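Local coordinates for protein cytochrome c552 (Thermochromatium tepidum, PDB 5ZE8) that carries five covalently bound c-type hemes at low redox potential and probably transfers electrons in a thermophilic purple sulfur photosynthetic bacterium, at residues 237-242 with 352-357; 310-315 with 376-381; 317-322 with 404-409. One frame throughout, in Å; residues are numbered along the deposited sequence.

Contact 1: residues 237-242 with 352-357; sequences GVPLCQ and FAYGLA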
loop_
_atom_site.group_PDB
_atom_site.type_symbol
_atom_site.label_atom_id
_atom_site.label_comp_id
_atom_site.label_asym_id
_atom_site.label_seq_id
_atom_site.Cartn_x
_atom_site.Cartn_y
_atom_site.Cartn_z
ATOM N N GLY A 237 3.125 -6.937 19.893
ATOM C CA GLY A 237 3.664 -5.583 19.687
ATOM C C GLY A 237 4.693 -5.495 18.580
ATOM O O GLY A 237 5.356 -4.474 18.430
ATOM N N VAL A 238 4.861 -6.559 17.803
ATOM C CA VAL A 238 5.900 -6.516 16.799
ATOM C C VAL A 238 5.331 -5.830 15.566
ATOM O O VAL A 238 4.221 -6.194 15.136
ATOM C CB VAL A 238 6.351 -7.892 16.405
ATOM C CG1 VAL A 238 7.521 -7.751 15.452
ATOM C CG2 VAL A 238 6.838 -8.621 17.654
ATOM N N PRO A 239 6.071 -4.854 14.984
ATOM C CA PRO A 239 5.446 -4.281 13.816
ATOM C C PRO A 239 5.306 -5.271 12.664
ATOM O O PRO A 239 6.244 -6.046 12.349
ATOM C CB PRO A 239 6.420 -3.144 13.405
ATOM C CG PRO A 239 7.173 -2.842 14.616
ATOM C CD PRO A 239 7.279 -4.115 15.411
ATOM N N LEU A 240 4.162 -5.212 12.000
ATOM C CA LEU A 240 3.930 -5.933 10.739
ATOM C C LEU A 240 4.080 -4.949 9.572
ATOM O O LEU A 240 4.849 -5.149 8.611
ATOM C CB LEU A 240 2.511 -6.546 10.729
ATOM C CG LEU A 240 2.245 -7.550 11.836
ATOM C CD1 LEU A 240 0.745 -7.755 11.942
ATOM C CD2 LEU A 240 2.947 -8.851 11.466
ATOM N N CYS A 241 3.375 -3.824 9.690
ATOM C CA CYS A 241 3.398 -2.676 8.700
ATOM C C CYS A 241 3.907 -1.471 9.469
ATOM O O CYS A 241 3.505 -1.240 10.618
ATOM C CB CYS A 241 1.998 -2.299 8.141
ATOM S SG CYS A 241 1.799 -0.487 7.759
ATOM N N GLN A 242 4.786 -0.659 8.881
ATOM C CA GLN A 242 5.404 0.410 9.680
ATOM C C GLN A 242 5.835 1.576 8.792
ATOM O O GLN A 242 6.849 2.264 9.050
ATOM C CB GLN A 242 6.558 -0.144 10.500
ATOM C CG GLN A 242 7.652 -0.810 9.657
ATOM C CD GLN A 242 8.415 -1.931 10.395
ATOM O OE1 GLN A 242 8.931 -1.711 11.474
ATOM N NE2 GLN A 242 8.522 -3.110 9.764
ATOM N N PHE A 352 15.533 -8.375 -0.449
ATOM C CA PHE A 352 15.195 -7.145 0.227
ATOM C C PHE A 352 13.813 -7.364 0.827
ATOM O O PHE A 352 12.755 -7.364 0.153
ATOM C CB PHE A 352 15.112 -6.019 -0.809
ATOM C CG PHE A 352 16.396 -5.777 -1.560
ATOM C CD1 PHE A 352 16.701 -6.529 -2.663
ATOM C CD2 PHE A 352 17.294 -4.849 -1.123
ATOM C CE1 PHE A 352 17.879 -6.329 -3.379
ATOM C CE2 PHE A 352 18.499 -4.637 -1.835
ATOM C CZ PHE A 352 18.759 -5.371 -2.928
ATOM N N ALA A 353 13.809 -7.615 2.106
ATOM C CA ALA A 353 12.595 -8.147 2.799
ATOM C C ALA A 353 12.687 -7.917 4.312
ATOM O O ALA A 353 13.759 -7.670 4.862
ATOM C CB ALA A 353 12.407 -9.616 2.553
ATOM N N TYR A 354 11.545 -8.020 4.940
ATOM C CA TYR A 354 11.370 -7.959 6.399
ATOM C C TYR A 354 10.967 -9.335 6.882
ATOM O O TYR A 354 10.206 -10.042 6.221
ATOM C CB TYR A 354 10.281 -6.949 6.698
ATOM C CG TYR A 354 9.961 -6.767 8.182
ATOM C CD1 TYR A 354 10.941 -6.427 9.092
ATOM C CD2 TYR A 354 8.635 -6.886 8.650
ATOM C CE1 TYR A 354 10.609 -6.260 10.453
ATOM C CE2 TYR A 354 8.314 -6.726 9.968
ATOM C CZ TYR A 354 9.279 -6.417 10.858
ATOM O OH TYR A 354 8.948 -6.249 12.201
ATOM N N GLY A 355 11.484 -9.769 8.015
ATOM C CA GLY A 355 10.975 -11.002 8.629
ATOM C C GLY A 355 10.676 -10.680 10.098
ATOM O O GLY A 355 11.129 -9.601 10.649
ATOM N N LEU A 356 9.911 -11.604 10.694
ATOM C CA LEU A 356 9.689 -11.575 12.140
ATOM C C LEU A 356 10.291 -12.828 12.761
ATOM O O LEU A 356 10.570 -13.845 12.066
ATOM C CB LEU A 356 8.216 -11.489 12.444
ATOM C CG LEU A 356 7.519 -10.349 11.670
ATOM C CD1 LEU A 356 6.699 -10.887 10.536
ATOM C CD2 LEU A 356 6.643 -9.602 12.607
ATOM N N ALA A 357 10.483 -12.742 14.064
ATOM C CA ALA A 357 11.254 -13.755 14.748
ATOM C C ALA A 357 10.669 -14.090 16.083
ATOM O O ALA A 357 9.820 -13.369 16.596
ATOM C CB ALA A 357 12.673 -13.246 14.911
HETATM O O HOH W 1 10.359 -3.724 12.915
#
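The nearest CA atoms of the two segments, those of Val238 and Leu356, are 7.9 Å apart, so the turning chain of 237-242 and strand 352-357 meet through side chains, not as paired strands. Tyr354 makes the main polar link. With CG anti to the backbone N (chi1 180°), its ring reaches across and Tyr354 OH donates a 2.7 Å hydrogen bond to Pro239 O, which lies at the ring edge; a tyrosine suits this place because it spans the gap and still ends in a donor. Gln242 NE2 sits over one face of the same ring, 3.6 Å from Tyr354 CZ, with the amide steeply inclined to the ring at 77°. A water joins the two side chains by donating to Gln242 OE1 and Tyr354 OH. Beside this polar patch, Leu356 CD2 presses on Val238 CG1 at 3.5 Å and on Leu240 CD2 at 3.9 Å, branched aliphatic groups filling a buried layer. Strand 371-375 flanks the contact, Pro372 touching Val238 and Tyr354, while Pro366 meets Leu240 and Leu356. Leu240 and Cys241 form a classic beta bulge opposite Arg232 of strand 232-233, and Gln242 stands at the N-cap position, just before helix 243-250.

Contact 2: residues 310-315 with 376-381; sequences HAMPTG and TRLQPH. With HEC (heme c), chain F.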
loop_
_atom_site.group_PDB
_atom_site.type_symbol
_atom_site.label_atom_id
_atom_site.label_comp_id
_atom_site.label_asym_id
_atom_site.label_seq_id
_atom_site.Cartn_x
_atom_site.Cartn_y
_atom_site.Cartn_z
ATOM N N HIS A 310 9.663 6.447 2.545
ATOM C CA HIS A 310 9.424 5.263 3.357
ATOM C C HIS A 310 10.353 4.184 2.814
ATOM O O HIS A 310 10.986 4.376 1.793
ATOM C CB HIS A 310 7.942 4.844 3.353
ATOM C CG HIS A 310 7.268 4.848 1.984
ATOM N ND1 HIS A 310 7.628 4.042 0.901
ATOM C CD2 HIS A 310 6.197 5.572 1.550
ATOM C CE1 HIS A 310 6.810 4.294 -0.111
ATOM N NE2 HIS A 310 5.925 5.216 0.265
ATOM N N ALA A 311 10.415 3.053 3.505
ATOM C CA ALA A 311 11.158 1.919 2.936
ATOM C C ALA A 311 10.630 1.467 1.570
ATOM O O ALA A 311 9.500 1.798 1.128
ATOM C CB ALA A 311 11.169 0.728 3.882
ATOM N N MET A 312 11.480 0.709 0.872
ATOM C CA MET A 312 11.079 0.107 -0.352
ATOM C C MET A 312 11.391 -1.375 -0.253
ATOM O O MET A 312 12.566 -1.714 -0.257
ATOM C CB MET A 312 11.772 0.700 -1.566
ATOM C CG MET A 312 11.565 -0.022 -2.876
ATOM S SD MET A 312 9.889 -0.416 -3.328
ATOM C CE MET A 312 10.059 -1.142 -4.987
ATOM N N PRO A 313 10.403 -2.257 -0.141
ATOM C CA PRO A 313 8.987 -2.002 -0.181
ATOM C C PRO A 313 8.383 -1.755 1.186
ATOM O O PRO A 313 8.564 -2.547 2.152
ATOM C CB PRO A 313 8.437 -3.305 -0.791
ATOM C CG PRO A 313 9.380 -4.373 -0.218
ATOM C CD PRO A 313 10.697 -3.710 -0.168
ATOM N N THR A 314 7.564 -0.722 1.287
ATOM C CA THR A 314 6.850 -0.447 2.524
ATOM C C THR A 314 5.541 -1.246 2.605
ATOM O O THR A 314 5.107 -1.873 1.648
ATOM C CB THR A 314 6.584 1.060 2.679
ATOM O OG1 THR A 314 6.333 1.375 4.058
ATOM C CG2 THR A 314 5.470 1.557 1.760
ATOM N N GLY A 315 4.874 -1.137 3.751
ATOM C CA GLY A 315 3.560 -1.674 4.004
ATOM C C GLY A 315 3.536 -3.129 4.474
ATOM O O GLY A 315 4.120 -3.432 5.499
ATOM N N THR A 376 16.071 -6.178 5.477
ATOM C CA THR A 376 17.015 -5.857 4.416
ATOM C C THR A 376 16.394 -5.012 3.322
ATOM O O THR A 376 16.992 -4.790 2.260
ATOM C CB THR A 376 17.553 -7.114 3.764
ATOM O OG1 THR A 376 16.534 -7.904 3.236
ATOM C CG2 THR A 376 18.294 -7.971 4.792
ATOM N N ARG A 377 15.151 -4.530 3.592
ATOM C CA ARG A 377 14.512 -3.651 2.613
ATOM C C ARG A 377 15.362 -2.374 2.420
ATOM O O ARG A 377 16.191 -2.018 3.245
ATOM C CB ARG A 377 13.085 -3.314 3.061
ATOM C CG ARG A 377 12.153 -4.532 3.265
ATOM C CD ARG A 377 10.861 -4.181 3.942
ATOM N NE ARG A 377 11.088 -3.464 5.162
ATOM C CZ ARG A 377 10.359 -2.458 5.676
ATOM N NH1 ARG A 377 9.238 -2.009 5.110
ATOM N NH2 ARG A 377 10.753 -1.883 6.773
ATOM N N LEU A 378 15.159 -1.692 1.295
ATOM C CA LEU A 378 15.803 -0.440 1.144
ATOM C C LEU A 378 15.187 0.528 2.117
ATOM O O LEU A 378 13.946 0.698 2.121
ATOM C CB LEU A 378 15.653 0.102 -0.273
ATOM C CG LEU A 378 16.169 -0.771 -1.437
ATOM C CD1 LEU A 378 15.631 -0.296 -2.786
ATOM C CD2 LEU A 378 17.680 -0.752 -1.390
ATOM N N GLN A 379 16.036 1.262 2.824
ATOM C CA GLN A 379 15.608 2.212 3.794
ATOM C C GLN A 379 15.204 3.508 3.141
ATOM O O GLN A 379 15.492 3.723 1.966
ATOM C CB GLN A 379 16.677 2.389 4.875
ATOM C CG GLN A 379 16.872 1.084 5.685
ATOM C CD GLN A 379 15.580 0.518 6.404
ATOM O OE1 GLN A 379 15.233 -0.698 6.299
ATOM N NE2 GLN A 379 14.850 1.389 7.072
ATOM N N PRO A 380 14.478 4.369 3.901
ATOM C CA PRO A 380 14.044 5.616 3.224
ATOM C C PRO A 380 15.206 6.313 2.554
ATOM O O PRO A 380 16.244 6.501 3.186
ATOM C CB PRO A 380 13.529 6.436 4.378
ATOM C CG PRO A 380 13.026 5.476 5.366
ATOM C CD PRO A 380 13.971 4.302 5.267
ATOM N N HIS A 381 15.003 6.701 1.286
ATOM C CA HIS A 381 15.968 7.354 0.430
ATOM C C HIS A 381 17.369 6.740 0.363
ATOM O O HIS A 381 18.348 7.407 0.036
ATOM C CB HIS A 381 16.024 8.873 0.736
ATOM C CG HIS A 381 16.594 9.226 2.061
ATOM N ND1 HIS A 381 15.806 9.557 3.145
ATOM C CD2 HIS A 381 17.871 9.261 2.507
ATOM C CE1 HIS A 381 16.572 9.768 4.204
ATOM N NE2 HIS A 381 17.833 9.626 3.839
HETATM FE FE HEC F . 4.381 5.940 -0.877
HETATM C CHA HEC F . 4.423 3.041 -2.538
HETATM C CHB HEC F . 2.046 4.731 1.312
HETATM C CHC HEC F . 4.519 8.855 0.936
HETATM C CHD HEC F . 6.318 7.357 -3.322
HETATM N NA HEC F . 3.417 4.225 -0.616
HETATM C C1A HEC F . 3.629 3.079 -1.410
HETATM C C2A HEC F . 2.796 2.006 -0.945
HETATM C C3A HEC F . 2.121 2.531 0.127
HETATM C C4A HEC F . 2.500 3.881 0.336
HETATM C CMA HEC F . 1.125 1.814 1.043
HETATM C CAA HEC F . 2.765 0.559 -1.491
HETATM C CBA HEC F . 3.881 -0.290 -0.891
HETATM C CGA HEC F . 3.917 -1.723 -1.357
HETATM O O1A HEC F . 3.149 -2.580 -0.858
HETATM O O2A HEC F . 4.738 -2.016 -2.280
HETATM N NB HEC F . 3.472 6.685 0.789
HETATM C C1B HEC F . 2.500 6.016 1.482
HETATM C C2B HEC F . 2.056 6.815 2.569
HETATM C C3B HEC F . 2.748 8.023 2.536
HETATM C C4B HEC F . 3.659 7.879 1.378
HETATM C CMB HEC F . 1.030 6.431 3.645
HETATM C CAB HEC F . 2.800 9.170 3.460
HETATM C CBB HEC F . 3.103 8.848 4.792
HETATM N NC HEC F . 5.256 7.752 -1.139
HETATM C C1C HEC F . 5.203 8.779 -0.248
HETATM C C2C HEC F . 5.822 9.911 -0.872
HETATM C C3C HEC F . 6.312 9.545 -2.096
HETATM C C4C HEC F . 5.985 8.140 -2.235
HETATM C CMC HEC F . 5.859 11.317 -0.278
HETATM C CAC HEC F . 7.078 10.310 -3.166
HETATM C CBC HEC F . 8.249 10.985 -2.760
HETATM N ND HEC F . 5.229 5.301 -2.503
HETATM C C1D HEC F . 5.932 6.022 -3.462
HETATM C C2D HEC F . 6.252 5.195 -4.645
HETATM C C3D HEC F . 5.763 3.958 -4.444
HETATM C C4D HEC F . 5.126 4.093 -3.099
HETATM C CMD HEC F . 7.032 5.665 -5.816
HETATM C CAD HEC F . 5.791 2.746 -5.326
HETATM C CBD HEC F . 6.504 1.588 -4.668
HETATM C CGD HEC F . 5.638 0.421 -4.222
HETATM O O1D HEC F . 4.489 0.286 -4.634
HETATM O O2D HEC F . 6.180 -0.360 -3.454
#
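Met312 and Leu378 hold the two loops together as a single antiparallel bridge, with Met312 N donating to Leu378 O at 2.8 Å and Leu378 N to Met312 O at 3.0 Å. A third bond comes from Arg377, whose chain bends at chi3 (-53°) and brings NH1 to Pro313 O at 3.1 Å; its guanidinium is further held by salt bridges to Glu246 and Asp375. Next to the bridge, His310 NE2 coordinates the heme iron at about 2.0 Å, with His260 as the other axial ligand, and His310 ND1 donates to Ala311 O at 2.9 Å, nearly in its ring plane. Packing surrounds these bonds. The methyl of Ala311 lies over one face of the Arg377 guanidinium, CB to NH1 3.6 Å; a side chain so small lets the flat group come close. Leu378 and Met312 run side by side in the same direction, CG of Met312 4.1 Å from CD1 of Leu378, and the Pro313 ring rests on the aliphatic part of Arg377. Thr314 CG2 lies over one face of the His310 ring, toward its rim. The ND1 bond fixes the rotation of the imidazole and would probably make it a more electron-rich ligand, consistent with bis-histidine ligation in a low-potential cytochrome.

Contact 3: residues 317-322 with 404-409; sequences PFRNLY and YNLLWP. With HEC (heme c), chain F.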
loop_
_atom_site.group_PDB
_atom_site.type_symbol
_atom_site.label_atom_id
_atom_site.label_comp_id
_atom_site.label_asym_id
_atom_site.label_seq_id
_atom_site.Cartn_x
_atom_site.Cartn_y
_atom_site.Cartn_z
ATOM N N PRO A 317 3.952 -6.892 5.448
ATOM C CA PRO A 317 5.241 -7.423 5.835
ATOM C C PRO A 317 5.804 -8.423 4.849
ATOM O O PRO A 317 7.012 -8.664 4.858
ATOM C CB PRO A 317 4.937 -8.071 7.194
ATOM C CG PRO A 317 3.500 -8.405 7.123
ATOM C CD PRO A 317 2.938 -7.148 6.487
ATOM N N PHE A 318 4.929 -8.884 3.934
ATOM C CA PHE A 318 5.366 -9.915 3.009
ATOM C C PHE A 318 5.874 -9.369 1.662
ATOM O O PHE A 318 6.272 -10.164 0.828
ATOM C CB PHE A 318 4.385 -10.967 2.716
ATOM C CG PHE A 318 3.040 -10.627 3.106
ATOM C CD1 PHE A 318 2.292 -9.746 2.312
ATOM C CD2 PHE A 318 2.539 -11.116 4.280
ATOM C CE1 PHE A 318 0.997 -9.405 2.718
ATOM C CE2 PHE A 318 1.242 -10.744 4.721
ATOM C CZ PHE A 318 0.485 -9.875 3.939
ATOM N N ARG A 319 5.807 -8.048 1.475
ATOM C CA ARG A 319 6.382 -7.503 0.313
ATOM C C ARG A 319 7.905 -7.762 0.306
ATOM O O ARG A 319 8.603 -7.652 1.321
ATOM C CB ARG A 319 6.184 -5.993 0.252
ATOM C CG ARG A 319 4.795 -5.465 0.302
ATOM C CD ARG A 319 3.927 -6.086 -0.763
ATOM N NE ARG A 319 2.679 -5.348 -0.932
ATOM C CZ ARG A 319 1.454 -5.845 -0.910
ATOM N NH1 ARG A 319 0.430 -5.032 -1.105
ATOM N NH2 ARG A 319 1.250 -7.158 -0.632
ATOM N N ASN A 320 8.395 -8.044 -0.887
ATOM C CA ASN A 320 9.816 -8.285 -1.049
ATOM C C ASN A 320 10.338 -8.043 -2.428
ATOM O O ASN A 320 9.619 -8.197 -3.393
ATOM C CB ASN A 320 10.147 -9.696 -0.576
ATOM C CG ASN A 320 9.536 -10.762 -1.448
ATOM O OD1 ASN A 320 10.169 -11.188 -2.409
ATOM N ND2 ASN A 320 8.271 -11.154 -1.155
ATOM N N LEU A 321 11.599 -7.681 -2.541
ATOM C CA LEU A 321 12.287 -7.613 -3.840
ATOM C C LEU A 321 13.443 -8.557 -3.869
ATOM O O LEU A 321 13.995 -8.974 -2.812
ATOM C CB LEU A 321 12.907 -6.248 -4.063
ATOM C CG LEU A 321 12.317 -5.002 -3.439
ATOM C CD1 LEU A 321 13.178 -3.758 -3.640
ATOM C CD2 LEU A 321 10.925 -4.812 -3.983
ATOM N N TYR A 322 13.881 -8.868 -5.083
ATOM C CA TYR A 322 15.150 -9.582 -5.199
ATOM C C TYR A 322 15.835 -9.193 -6.476
ATOM O O TYR A 322 15.148 -8.864 -7.417
ATOM C CB TYR A 322 14.986 -11.084 -5.107
ATOM C CG TYR A 322 14.147 -11.824 -6.103
ATOM C CD1 TYR A 322 14.643 -12.168 -7.346
ATOM C CD2 TYR A 322 12.823 -12.180 -5.853
ATOM C CE1 TYR A 322 13.865 -12.865 -8.263
ATOM C CE2 TYR A 322 12.054 -12.923 -6.736
ATOM C CZ TYR A 322 12.575 -13.224 -7.977
ATOM O OH TYR A 322 11.810 -13.911 -8.882
ATOM N N TYR A 404 9.955 -7.344 -8.022
ATOM C CA TYR A 404 9.052 -7.066 -6.894
ATOM C C TYR A 404 8.020 -8.187 -6.725
ATOM O O TYR A 404 7.492 -8.789 -7.676
ATOM C CB TYR A 404 8.341 -5.761 -7.148
ATOM C CG TYR A 404 7.273 -5.374 -6.117
ATOM C CD1 TYR A 404 6.000 -5.831 -6.267
ATOM C CD2 TYR A 404 7.539 -4.556 -4.987
ATOM C CE1 TYR A 404 4.963 -5.489 -5.378
ATOM C CE2 TYR A 404 6.523 -4.217 -4.067
ATOM C CZ TYR A 404 5.253 -4.689 -4.287
ATOM O OH TYR A 404 4.229 -4.331 -3.445
ATOM N N ASN A 405 7.664 -8.432 -5.466
ATOM C CA ASN A 405 6.718 -9.509 -5.174
ATOM C C ASN A 405 5.754 -9.081 -4.068
ATOM O O ASN A 405 6.216 -8.643 -3.004
ATOM C CB ASN A 405 7.498 -10.672 -4.648
ATOM C CG ASN A 405 8.559 -11.160 -5.624
ATOM O OD1 ASN A 405 8.252 -11.919 -6.503
ATOM N ND2 ASN A 405 9.746 -10.573 -5.550
ATOM N N LEU A 406 4.432 -9.204 -4.315
ATOM C CA LEU A 406 3.412 -8.958 -3.288
ATOM C C LEU A 406 3.505 -9.842 -2.049
ATOM O O LEU A 406 3.125 -9.422 -0.969
ATOM C CB LEU A 406 2.021 -9.116 -3.898
ATOM C CG LEU A 406 1.645 -8.013 -4.910
ATOM C CD1 LEU A 406 0.302 -8.433 -5.571
ATOM C CD2 LEU A 406 1.449 -6.640 -4.312
ATOM N N LEU A 407 4.014 -11.070 -2.222
ATOM C CA LEU A 407 4.064 -12.067 -1.161
ATOM C C LEU A 407 5.384 -12.770 -1.076
ATOM O O LEU A 407 6.055 -12.921 -2.063
ATOM C CB LEU A 407 2.982 -13.118 -1.397
ATOM C CG LEU A 407 1.528 -12.654 -1.409
ATOM C CD1 LEU A 407 0.614 -13.797 -1.905
ATOM C CD2 LEU A 407 1.170 -12.214 -0.016
ATOM N N TRP A 408 5.753 -13.221 0.103
ATOM C CA TRP A 408 6.925 -14.045 0.278
ATOM C C TRP A 408 6.855 -15.304 -0.550
ATOM O O TRP A 408 5.792 -15.840 -0.756
ATOM C CB TRP A 408 7.023 -14.524 1.742
ATOM C CG TRP A 408 7.366 -13.479 2.796
ATOM C CD1 TRP A 408 8.198 -12.436 2.667
ATOM C CD2 TRP A 408 6.834 -13.411 4.130
ATOM N NE1 TRP A 408 8.254 -11.681 3.834
ATOM C CE2 TRP A 408 7.452 -12.291 4.766
ATOM C CE3 TRP A 408 5.906 -14.206 4.847
ATOM C CZ2 TRP A 408 7.155 -11.897 6.035
ATOM C CZ3 TRP A 408 5.614 -13.800 6.129
ATOM C CH2 TRP A 408 6.202 -12.626 6.687
ATOM N N PRO A 409 8.036 -15.851 -0.897
ATOM C CA PRO A 409 8.045 -17.068 -1.747
ATOM C C PRO A 409 7.361 -18.261 -1.081
ATOM O O PRO A 409 6.670 -18.980 -1.766
ATOM C CB PRO A 409 9.523 -17.286 -2.008
ATOM C CG PRO A 409 10.262 -16.497 -1.026
ATOM C CD PRO A 409 9.377 -15.317 -0.665
HETATM FE FE HEC F . 4.381 5.940 -0.877
HETATM C CHA HEC F . 4.423 3.041 -2.538
HETATM C CHB HEC F . 2.046 4.731 1.312
HETATM C CHC HEC F . 4.519 8.855 0.936
HETATM C CHD HEC F . 6.318 7.357 -3.322
HETATM N NA HEC F . 3.417 4.225 -0.616
HETATM C C1A HEC F . 3.629 3.079 -1.410
HETATM C C2A HEC F . 2.796 2.006 -0.945
HETATM C C3A HEC F . 2.121 2.531 0.127
HETATM C C4A HEC F . 2.500 3.881 0.336
HETATM C CMA HEC F . 1.125 1.814 1.043
HETATM C CAA HEC F . 2.765 0.559 -1.491
HETATM C CBA HEC F . 3.881 -0.290 -0.891
HETATM C CGA HEC F . 3.917 -1.723 -1.357
HETATM O O1A HEC F . 3.149 -2.580 -0.858
HETATM O O2A HEC F . 4.738 -2.016 -2.280
HETATM N NB HEC F . 3.472 6.685 0.789
HETATM C C1B HEC F . 2.500 6.016 1.482
HETATM C C2B HEC F . 2.056 6.815 2.569
HETATM C C3B HEC F . 2.748 8.023 2.536
HETATM C C4B HEC F . 3.659 7.879 1.378
HETATM C CMB HEC F . 1.030 6.431 3.645
HETATM C CAB HEC F . 2.800 9.170 3.460
HETATM C CBB HEC F . 3.103 8.848 4.792
HETATM N NC HEC F . 5.256 7.752 -1.139
HETATM C C1C HEC F . 5.203 8.779 -0.248
HETATM C C2C HEC F . 5.822 9.911 -0.872
HETATM C C3C HEC F . 6.312 9.545 -2.096
HETATM C C4C HEC F . 5.985 8.140 -2.235
HETATM C CMC HEC F . 5.859 11.317 -0.278
HETATM C CAC HEC F . 7.078 10.310 -3.166
HETATM C CBC HEC F . 8.249 10.985 -2.760
HETATM N ND HEC F . 5.229 5.301 -2.503
HETATM C C1D HEC F . 5.932 6.022 -3.462
HETATM C C2D HEC F . 6.252 5.195 -4.645
HETATM C C3D HEC F . 5.763 3.958 -4.444
HETATM C C4D HEC F . 5.126 4.093 -3.099
HETATM C CMD HEC F . 7.032 5.665 -5.816
HETATM C CAD HEC F . 5.791 2.746 -5.326
HETATM C CBD HEC F . 6.504 1.588 -4.668
HETATM C CGD HEC F . 5.638 0.421 -4.222
HETATM O O1D HEC F . 4.489 0.286 -4.634
HETATM O O2D HEC F . 6.180 -0.360 -3.454
HETATM O O HOH W 2 9.233 -8.856 3.510
#
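Strands 320-328 and 397-405 are antiparallel neighbours in the large sheet, and this contact lies where their pairing ends beside a heme propionate. Asn320 and Asn405 form the hydrogen-bonded pair: Asn320 N donates to Asn405 O, and Asn405 N returns a 2.9 Å bond to Asn320 O. That carbonyl also accepts from Asn405 ND2 at 3.2 Å, from well above its plane, so two donors of one residue grip a single buried oxygen. The two amides lie almost parallel, 6° apart. Asparagine suits position 320 as well, for ND2 donates to Phe318 O at 3.0 Å and weakly to Leu407 O, tying down the chain just outside the strand.

There Phe318 CA sits over the five-membered ring of Trp408, 3.6 Å from its centroid, while the Phe318 ring turns its edge to the face of the six-membered ring in a T-shaped pair with planes at 90°. A water accepts from Trp408 NE1 and lies within hydrogen-bonding reach of Pro317 O and Arg319 O. Leu407 CD2 packs against Phe318 CD1.

Leu321 and Tyr404, a non-hydrogen-bonded pair, share one face, CD2 of Leu321 packing on CD2 of Tyr404 at 3.5 Å; Tyr404 and Arg319 reach the heme. A near-trans first torsion (chi1 175°) swings the Tyr404 phenol out to donate from OH to HEC O2A at 2.6 Å. Arg319 NE donates to O1A of the same carboxylate at 2.8 Å, and its NH2 bonds Leu406 O and a propionate oxygen of another heme; Leu406 CD2 covers the centre of one guanidinium face. Held at both oxygens, the propionate is fixed in orientation, and the arginine between two hemes probably stabilises the negative charge of the propionates and may influence the potentials of both.

How the contacts relate
The three contacts cluster at the join between the heme-bearing part and the large antiparallel sheet, each pair of centres about 12 Å apart. Their first segments follow in the order 237-242, 310-315 and 317-322, and their second segments come in the same order, so every pair of contacts crosses along the chain. Strands 351-357 and 320-328, neighbours in the sheet, link contacts 1 and 3, with Phe352 N 2.9 Å from Leu321 O, a probable hydrogen bond. Contact 2 adjoins contact 1 through Ala353 and Thr376, and contact 3 through Pro313 packed on Arg319. Contacts 2 and 3 touch the same heme, one at its iron, the other at a propionate, so sheet and loops together position it.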